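PDB 2QYT: 2-dehydropantoate 2-reductase from Porphyromonas gingivalis, which probably catalyses the NADPH-dependent reduction of 2-dehydropantoate (ketopantoate) to (R)-pantoate, the second step in making pantoate for pantothenate biosynthesis. Local coordinates for residues 12-17 with 43-48; 231-236 with 301-306. One frame throughout, in Å; residues are numbered along the deposited sequence.

Contact 1 (12-17 with 43-48). With SO4 (sulfate ion), chain C; EDO (1,2-ethanediol), chain G; SO4 (sulfate ion), chain E.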
ATOM      1  N   ALA A  12     -12.566   8.031   3.535  1.00 16.24           N
ATOM      2  CA  ALA A  12     -13.026   6.656   3.641  1.00 14.79           C
ATOM      3  C   ALA A  12     -11.864   5.664   3.543  1.00 17.04           C
ATOM      4  O   ALA A  12     -10.897   5.887   2.798  1.00 15.34           O
ATOM      5  CB  ALA A  12     -14.016   6.384   2.589  1.00 14.14           C
ATOM      6  N   VAL A  13     -11.973   4.565   4.287  1.00 17.38           N
ATOM      7  CA  VAL A  13     -11.007   3.497   4.200  1.00 18.55           C
ATOM      8  C   VAL A  13     -11.712   2.281   3.648  1.00 18.08           C
ATOM      9  O   VAL A  13     -12.596   1.755   4.293  1.00 17.43           O
ATOM     10  CB  VAL A  13     -10.301   3.199   5.564  1.00 19.03           C
ATOM     11  CG1 VAL A  13      -9.134   2.239   5.355  1.00 17.68           C
ATOM     12  CG2 VAL A  13      -9.746   4.467   6.124  1.00 19.94           C
ATOM     13  N   PHE A  14     -11.269   1.829   2.469  1.00 17.97           N
ATOM     14  CA  PHE A  14     -11.850   0.689   1.789  1.00 18.97           C
ATOM     15  C   PHE A  14     -10.941  -0.528   2.000  1.00 19.63           C
ATOM     16  O   PHE A  14      -9.888  -0.639   1.385  1.00 19.46           O
ATOM     17  CB  PHE A  14     -11.996   1.014   0.284  1.00 18.62           C
ATOM     18  CG  PHE A  14     -12.745  -0.047  -0.505  1.00 19.05           C
ATOM     19  CD1 PHE A  14     -14.117  -0.199  -0.357  1.00 16.70           C
ATOM     20  CD2 PHE A  14     -12.075  -0.870  -1.401  1.00 18.49           C
ATOM     21  CE1 PHE A  14     -14.819  -1.134  -1.075  1.00 17.51           C
ATOM     22  CE2 PHE A  14     -12.763  -1.844  -2.117  1.00 18.47           C
ATOM     23  CZ  PHE A  14     -14.151  -1.969  -1.956  1.00 19.67           C
ATOM     24  N   GLY A  15     -11.370  -1.434   2.874  1.00 20.75           N
ATOM     25  CA  GLY A  15     -10.624  -2.639   3.241  1.00 18.85           C
ATOM     26  C   GLY A  15     -10.034  -2.319   4.592  1.00 18.68           C
ATOM     27  O   GLY A  15      -9.280  -1.361   4.710  1.00 20.01           O
ATOM     28  N   LEU A  16     -10.430  -3.036   5.631  1.00 18.33           N
ATOM     29  CA  LEU A  16      -9.888  -2.790   6.978  1.00 18.74           C
ATOM     30  C   LEU A  16      -8.982  -3.924   7.486  1.00 17.97           C
ATOM     31  O   LEU A  16      -9.187  -4.418   8.584  1.00 17.95           O
ATOM     32  CB  LEU A  16     -10.988  -2.557   8.040  1.00 18.31           C
ATOM     33  CG  LEU A  16     -11.613  -1.232   8.442  1.00 18.44           C
ATOM     34  CD1 LEU A  16     -12.374  -1.429   9.756  1.00 17.37           C
ATOM     35  CD2 LEU A  16     -10.732   0.027   8.507  1.00 13.71           C
ATOM     36  N   GLY A  17      -7.979  -4.315   6.718  1.00 17.37           N
ATOM     37  CA  GLY A  17      -7.031  -5.306   7.213  1.00 17.55           C
ATOM     38  C   GLY A  17      -5.949  -4.525   7.956  1.00 17.97           C
ATOM     39  O   GLY A  17      -6.208  -3.396   8.458  1.00 18.38           O
ATOM     40  N   ILE A  43     -15.003   0.800   5.299  1.00 14.23           N
ATOM     41  CA  ILE A  43     -15.754  -0.229   4.622  1.00 14.23           C
ATOM     42  C   ILE A  43     -15.158  -1.547   5.033  1.00 14.96           C
ATOM     43  O   ILE A  43     -14.040  -1.810   4.715  1.00 17.00           O
ATOM     44  CB  ILE A  43     -15.725  -0.076   3.090  1.00 13.81           C
ATOM     45  CG1 ILE A  43     -16.185   1.346   2.683  1.00 12.42           C
ATOM     46  CG2 ILE A  43     -16.480  -1.262   2.377  1.00  9.85           C
ATOM     47  CD1 ILE A  43     -17.696   1.723   3.030  1.00 11.83           C
ATOM     48  N   ALA A  44     -15.923  -2.375   5.725  1.00 16.19           N
ATOM     49  CA  ALA A  44     -15.434  -3.641   6.235  1.00 17.68           C
ATOM     50  C   ALA A  44     -16.576  -4.569   6.024  1.00 18.97           C
ATOM     51  O   ALA A  44     -17.678  -4.108   5.769  1.00 19.41           O
ATOM     52  CB  ALA A  44     -15.138  -3.542   7.698  1.00 17.06           C
ATOM     53  N   ARG A  45     -16.342  -5.881   6.119  1.00 20.75           N
ATOM     54  CA  ARG A  45     -17.443  -6.809   5.928  1.00 22.33           C
ATOM     55  C   ARG A  45     -17.441  -7.987   6.845  1.00 22.04           C
ATOM     56  O   ARG A  45     -16.478  -8.213   7.611  1.00 22.40           O
ATOM     57  CB  ARG A  45     -17.523  -7.256   4.470  1.00 24.83           C
ATOM     58  CG  ARG A  45     -16.202  -7.637   3.801  1.00 28.78           C
ATOM     59  CD  ARG A  45     -16.405  -7.487   2.285  1.00 36.60           C
ATOM     60  NE  ARG A  45     -15.713  -6.309   1.742  1.00 43.44           N
ATOM     61  CZ  ARG A  45     -16.270  -5.167   1.305  1.00 45.20           C
ATOM     62  NH1 ARG A  45     -17.606  -4.979   1.302  1.00 46.99           N
ATOM     63  NH2 ARG A  45     -15.468  -4.209   0.820  1.00 41.86           N
ATOM     64  N   GLY A  46     -18.557  -8.717   6.799  1.00 21.44           N
ATOM     65  CA  GLY A  46     -18.735  -9.968   7.545  1.00 20.28           C
ATOM     66  C   GLY A  46     -18.543  -9.881   9.050  1.00 19.80           C
ATOM     67  O   GLY A  46     -19.045  -8.947   9.701  1.00 20.09           O
ATOM     68  N   ALA A  47     -17.812 -10.863   9.589  1.00 18.50           N
ATOM     69  CA  ALA A  47     -17.468 -10.949  11.011  1.00 17.12           C
ATOM     70  C   ALA A  47     -16.650  -9.796  11.494  1.00 16.40           C
ATOM     71  O   ALA A  47     -16.835  -9.339  12.614  1.00 17.14           O
ATOM     72  CB  ALA A  47     -16.746 -12.283  11.329  1.00 15.79           C
ATOM     73  N   HIS A  48     -15.719  -9.347  10.664  1.00 16.08           N
ATOM     74  CA  HIS A  48     -14.923  -8.175  10.976  1.00 15.84           C
ATOM     75  C   HIS A  48     -15.874  -6.970  11.190  1.00 16.00           C
ATOM     76  O   HIS A  48     -15.908  -6.385  12.270  1.00 16.27           O
ATOM     77  CB  HIS A  48     -13.939  -7.928   9.848  1.00 15.10           C
ATOM     78  CG  HIS A  48     -12.852  -6.956  10.178  1.00 15.55           C
ATOM     79  ND1 HIS A  48     -12.242  -6.901  11.421  1.00 17.00           N
ATOM     80  CD2 HIS A  48     -12.228  -6.033   9.409  1.00 14.60           C
ATOM     81  CE1 HIS A  48     -11.293  -5.979  11.399  1.00 16.75           C
ATOM     82  NE2 HIS A  48     -11.297  -5.408  10.202  1.00 16.47           N
TER
HETATM   83  S   SO4 C 316     -12.547  -6.241   5.662  1.00 28.59           S
HETATM   84  O1  SO4 C 316     -12.088  -5.013   6.277  1.00 31.71           O
HETATM   85  O2  SO4 C 316     -11.467  -7.214   5.851  1.00 32.11           O
HETATM   86  O3  SO4 C 316     -13.758  -6.750   6.301  1.00 26.19           O
HETATM   87  O4  SO4 C 316     -12.753  -5.964   4.225  1.00 31.58           O
HETATM   88  C1  EDO G 320      -4.891  -3.640   4.252  1.00 15.83           C
HETATM   89  O1  EDO G 320      -6.175  -3.246   4.741  1.00  5.65           O
HETATM   90  C2  EDO G 320      -4.528  -5.062   4.684  1.00 13.90           C
HETATM   91  O2  EDO G 320      -3.126  -5.088   4.915  1.00 18.20           O
HETATM   92  S   SO4 E 318      -8.536  -6.588   3.331  0.85 58.39           S
HETATM   93  O1  SO4 E 318      -9.101  -7.249   4.498  0.85 57.94           O
HETATM   94  O2  SO4 E 318      -7.157  -7.047   3.098  0.85 57.24           O
HETATM   95  O3  SO4 E 318      -9.429  -6.869   2.205  0.85 58.23           O
HETATM   96  O4  SO4 E 318      -8.490  -5.144   3.532  0.85 57.86           O
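Phe14 and Ile43 form the parallel bridge that joins strand 9-14 to strand 38-43 at the C-terminal ends of two strands of the Rossmann-type sheet, just where the glycine-rich GxGxxG turn begins. Two backbone bonds define it: Ile43 N donates a hydrogen bond to Val13 O at 2.8 Å, and Gly15 N reaches Ile43 O at a longer 3.3 Å. Both side chains lie on the same sheet face and pack closely there, with Phe14 CD1 3.8 Å from Ile43 CG2. Phe14 CG stands anti to its backbone N (chi1 -173°). CE1 of that ring lies 3.7 Å from Arg45 NH2, near the guanidinium plane at its edge, the two planes being 65° apart. Phe89 meets the Phe14 ring from strand 86-89.

Past the bridge the segments keep apolar contact through Leu16 CD1 and Ala44 CB, while beside the partly exposed Gly15, Gly17 and Arg45 a sulfate, probably from the crystallisation liquor, lies between them: Leu16 N bonds its O1 and Arg45 N its O3. An anion held by one amide of the glycine-rich turn and one from just after strand 38-43 is consistent with the NADP-binding site of this fold, although no cofactor is bound here. His48 ND1 accepts a hydrogen bond from Gly150 N, while NE2 donates to Leu16 O at 2.8 Å, with that oxygen 26° out of the imidazole plane.

Contact 2 (231-236 with 301-306)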
ATOM      1  N   LEU A 231      21.690 -11.314  -5.930  1.00  6.91           N
ATOM      2  CA  LEU A 231      22.206 -10.216  -6.747  1.00  6.89           C
ATOM      3  C   LEU A 231      21.738 -10.252  -8.205  1.00  6.47           C
ATOM      4  O   LEU A 231      21.488  -9.204  -8.807  1.00  6.81           O
ATOM      5  CB  LEU A 231      23.725 -10.199  -6.697  1.00  6.16           C
ATOM      6  CG  LEU A 231      24.496  -9.166  -7.515  1.00  6.92           C
ATOM      7  CD1 LEU A 231      24.144  -7.760  -7.057  1.00  6.97           C
ATOM      8  CD2 LEU A 231      26.005  -9.422  -7.377  1.00  7.15           C
ATOM      9  N   SER A 232      21.653 -11.444  -8.775  1.00  5.77           N
ATOM     10  CA  SER A 232      21.056 -11.604 -10.087  1.00  6.25           C
ATOM     11  C   SER A 232      19.622 -11.065 -10.146  1.00  6.39           C
ATOM     12  O   SER A 232      19.254 -10.470 -11.134  1.00  6.26           O
ATOM     13  CB  SER A 232      21.074 -13.057 -10.521  1.00  5.65           C
ATOM     14  OG  SER A 232      22.412 -13.436 -10.709  1.00  6.53           O
ATOM     15  N   LEU A 233      18.835 -11.306  -9.103  1.00  7.29           N
ATOM     16  CA  LEU A 233      17.455 -10.810  -9.003  1.00  9.24           C
ATOM     17  C   LEU A 233      17.421  -9.272  -8.873  1.00  9.93           C
ATOM     18  O   LEU A 233      16.605  -8.588  -9.510  1.00 10.64           O
ATOM     19  CB  LEU A 233      16.744 -11.470  -7.805  1.00  8.78           C
ATOM     20  CG  LEU A 233      15.654 -12.536  -7.975  1.00  9.85           C
ATOM     21  CD1 LEU A 233      15.819 -13.468  -9.178  1.00  6.35           C
ATOM     22  CD2 LEU A 233      15.461 -13.330  -6.711  1.00  8.91           C
ATOM     23  N   LEU A 234      18.319  -8.746  -8.052  1.00 10.34           N
ATOM     24  CA  LEU A 234      18.434  -7.315  -7.835  1.00 11.29           C
ATOM     25  C   LEU A 234      18.764  -6.572  -9.141  1.00 11.30           C
ATOM     26  O   LEU A 234      18.132  -5.564  -9.473  1.00 10.99           O
ATOM     27  CB  LEU A 234      19.475  -7.048  -6.748  1.00 11.15           C
ATOM     28  CG  LEU A 234      19.097  -6.632  -5.301  1.00 13.15           C
ATOM     29  CD1 LEU A 234      17.614  -6.634  -4.946  1.00 13.25           C
ATOM     30  CD2 LEU A 234      19.918  -7.399  -4.236  1.00 12.11           C
ATOM     31  N   GLU A 235      19.714  -7.110  -9.896  1.00 11.51           N
ATOM     32  CA  GLU A 235      20.170  -6.521 -11.161  1.00 11.87           C
ATOM     33  C   GLU A 235      19.089  -6.602 -12.233  1.00 11.89           C
ATOM     34  O   GLU A 235      18.943  -5.679 -13.042  1.00 11.39           O
ATOM     35  CB  GLU A 235      21.440  -7.209 -11.671  1.00 11.72           C
ATOM     36  CG  GLU A 235      22.727  -6.850 -10.921  1.00 12.10           C
ATOM     37  CD  GLU A 235      23.970  -7.498 -11.540  1.00 13.22           C
ATOM     38  OE1 GLU A 235      25.098  -7.055 -11.191  1.00 17.10           O
ATOM     39  OE2 GLU A 235      23.838  -8.449 -12.364  1.00 13.05           O
ATOM     40  N   GLU A 236      18.338  -7.704 -12.219  1.00 11.66           N
ATOM     41  CA  GLU A 236      17.283  -7.950 -13.187  1.00 11.65           C
ATOM     42  C   GLU A 236      16.093  -6.976 -13.036  1.00 12.63           C
ATOM     43  O   GLU A 236      15.729  -6.289 -14.005  1.00 12.04           O
ATOM     44  CB  GLU A 236      16.823  -9.409 -13.114  1.00 10.90           C
ATOM     45  CG  GLU A 236      17.639 -10.333 -13.993  1.00  9.81           C
ATOM     46  CD  GLU A 236      17.242 -11.790 -13.869  1.00  8.66           C
ATOM     47  OE1 GLU A 236      16.151 -12.072 -13.317  1.00  6.49           O
ATOM     48  OE2 GLU A 236      18.033 -12.657 -14.328  1.00  8.73           O
ATOM     49  N   LEU A 301      15.629 -11.667 -18.599  1.00 12.67           N
ATOM     50  CA  LEU A 301      15.779 -11.822 -17.153  1.00 12.77           C
ATOM     51  C   LEU A 301      15.734 -13.301 -16.828  1.00 13.05           C
ATOM     52  O   LEU A 301      14.681 -13.806 -16.429  1.00 12.71           O
ATOM     53  CB  LEU A 301      14.679 -11.097 -16.366  1.00 12.62           C
ATOM     54  CG  LEU A 301      14.241  -9.668 -16.688  1.00 12.67           C
ATOM     55  CD1 LEU A 301      13.122  -9.283 -15.733  1.00 12.83           C
ATOM     56  CD2 LEU A 301      15.377  -8.664 -16.591  1.00 13.36           C
ATOM     57  N   PRO A 302      16.875 -14.003 -17.011  1.00 13.21           N
ATOM     58  CA  PRO A 302      16.930 -15.453 -16.815  1.00 13.25           C
ATOM     59  C   PRO A 302      16.603 -15.946 -15.399  1.00 13.18           C
ATOM     60  O   PRO A 302      15.882 -16.929 -15.264  1.00 12.98           O
ATOM     61  CB  PRO A 302      18.371 -15.817 -17.216  1.00 13.17           C
ATOM     62  CG  PRO A 302      19.139 -14.549 -17.129  1.00 13.32           C
ATOM     63  CD  PRO A 302      18.172 -13.455 -17.454  1.00 13.27           C
HETATM   64  N   MSE A 303      17.121 -15.280 -14.371  1.00 13.71           N
HETATM   65  CA  MSE A 303      16.892 -15.695 -12.978  1.00 14.87           C
HETATM   66  C   MSE A 303      15.423 -15.612 -12.554  1.00 15.23           C
HETATM   67  O   MSE A 303      14.895 -16.553 -11.949  1.00 15.33           O
HETATM   68  CB  MSE A 303      17.745 -14.865 -12.016  1.00 15.29           C
HETATM   69  CG  MSE A 303      17.907 -15.463 -10.599  1.00 17.97           C
HETATM   70 SE   MSE A 303      18.828 -17.220 -10.527  0.75 24.25          SE
HETATM   71  CE  MSE A 303      20.471 -16.819 -11.514  1.00 22.23           C
ATOM     72  N   TYR A 304      14.780 -14.479 -12.850  1.00 15.15           N
ATOM     73  CA  TYR A 304      13.346 -14.336 -12.627  1.00 15.74           C
ATOM     74  C   TYR A 304      12.547 -15.389 -13.392  1.00 16.70           C
ATOM     75  O   TYR A 304      11.616 -15.970 -12.842  1.00 16.85           O
ATOM     76  CB  TYR A 304      12.877 -12.939 -13.011  1.00 14.99           C
ATOM     77  CG  TYR A 304      12.753 -12.000 -11.845  1.00 14.61           C
ATOM     78  CD1 TYR A 304      13.800 -11.151 -11.494  1.00 12.76           C
ATOM     79  CD2 TYR A 304      11.576 -11.950 -11.090  1.00 15.00           C
ATOM     80  CE1 TYR A 304      13.693 -10.283 -10.414  1.00 13.50           C
ATOM     81  CE2 TYR A 304      11.451 -11.075 -10.001  1.00 15.51           C
ATOM     82  CZ  TYR A 304      12.510 -10.247  -9.675  1.00 14.54           C
ATOM     83  OH  TYR A 304      12.386  -9.385  -8.619  1.00 14.18           O
ATOM     84  N   LYS A 305      12.922 -15.645 -14.647  1.00 17.84           N
ATOM     85  CA  LYS A 305      12.207 -16.613 -15.491  1.00 19.21           C
ATOM     86  C   LYS A 305      12.361 -18.052 -14.999  1.00 20.30           C
ATOM     87  O   LYS A 305      11.396 -18.806 -14.993  1.00 20.29           O
ATOM     88  CB  LYS A 305      12.626 -16.489 -16.956  1.00 19.15           C
ATOM     89  CG  LYS A 305      12.229 -15.172 -17.609  1.00 19.24           C
ATOM     90  CD  LYS A 305      12.157 -15.299 -19.126  1.00 21.42           C
ATOM     91  CE  LYS A 305      13.501 -15.071 -19.812  1.00 21.88           C
ATOM     92  NZ  LYS A 305      14.434 -16.231 -19.714  1.00 22.67           N
ATOM     93  N   ARG A 306      13.573 -18.421 -14.584  1.00 22.13           N
ATOM     94  CA  ARG A 306      13.833 -19.718 -13.953  1.00 23.76           C
ATOM     95  C   ARG A 306      12.977 -19.842 -12.689  1.00 24.68           C
ATOM     96  O   ARG A 306      12.335 -20.863 -12.469  1.00 24.92           O
ATOM     97  CB  ARG A 306      15.327 -19.870 -13.604  1.00 23.79           C
ATOM     98  CG  ARG A 306      15.789 -21.306 -13.333  1.00 24.81           C
ATOM     99  CD  ARG A 306      16.587 -21.452 -12.015  1.00 27.19           C
ATOM    100  NE  ARG A 306      18.010 -21.080 -12.103  1.00 28.63           N
ATOM    101  CZ  ARG A 306      18.908 -21.238 -11.120  1.00 28.80           C
ATOM    102  NH1 ARG A 306      18.561 -21.771  -9.949  1.00 28.55           N
ATOM    103  NH2 ARG A 306      20.170 -20.861 -11.304  1.00 28.16           N
TER
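Glu236 reaches the start of helix 302-309 through a chain extended beyond CG, and a chi3 of 15° sets its carboxylate for two backbone amides at once. Met303, a selenomethionine, has CG anti to the backbone N (chi1 -163°), which carries that atom to the side chains of Ser232 and Leu233.

The carboxylate grips the helix end with both oxygens. Met303 N donates to Glu236 OE2 and Tyr304 N to Glu236 OE1, each at 2.8 Å and each to the syn lone pair. Leu301 occupies the N-cap position, so these are amides of the first turn; the Glu236 carboxylate accepts both from another helix, and the helix dipole would probably favour its negative charge. Pro302 N, also near OE2, has no hydrogen to give. Apolar atoms flank the Glu236 chain, with Leu301 CD2 3.8 Å from its CG. On the Tyr304 side, OE1 lies at the ring edge, 3.1 Å from CD1.

Leu233 meets the same ring from over one face: its CD1 stands 4.3 Å from the centroid, a CH-pi contact. The 3.2 Å between Leu233 CD1 and Met303 CG is too short for a comfortable contact, and the exact placing of that methyl is doubtful. At the more exposed side, Met303 CE rests against Ser232 CB at 3.9 Å, while Ser232 OG bonds Pro228 O in its own helix.

The short helix axes pass 9.1 Å apart at a signed crossing angle of -111°. Around this all-helical junction, helix 194-215 receives Leu233 at Ala211 and bonds Tyr304 OH through Ser206 OG, while helix 288-296 meets Leu301 at Val290 and Ala294.

Both segments of contact 1 precede those of contact 2 in the sequence, and the two contacts share no helix, strand or sheet. Their centres are 37 Å apart, their nearest atoms about 25 Å, and they flank the centre of the molecule. Residues 12-17 and 43-48 join neighbouring strands of the five-stranded parallel sheet in the N-terminal, Rossmann-type part; residues 231-236 and 301-306 join two helices in the C-terminal helical part. Contact 1 thus belongs to the part expected to bind NADP, whereas contact 2 ties helix 227-244 to the last helix, 302-309. The separation fits the two-domain build of ketopantoate reductases, with each contact internal to its own domain.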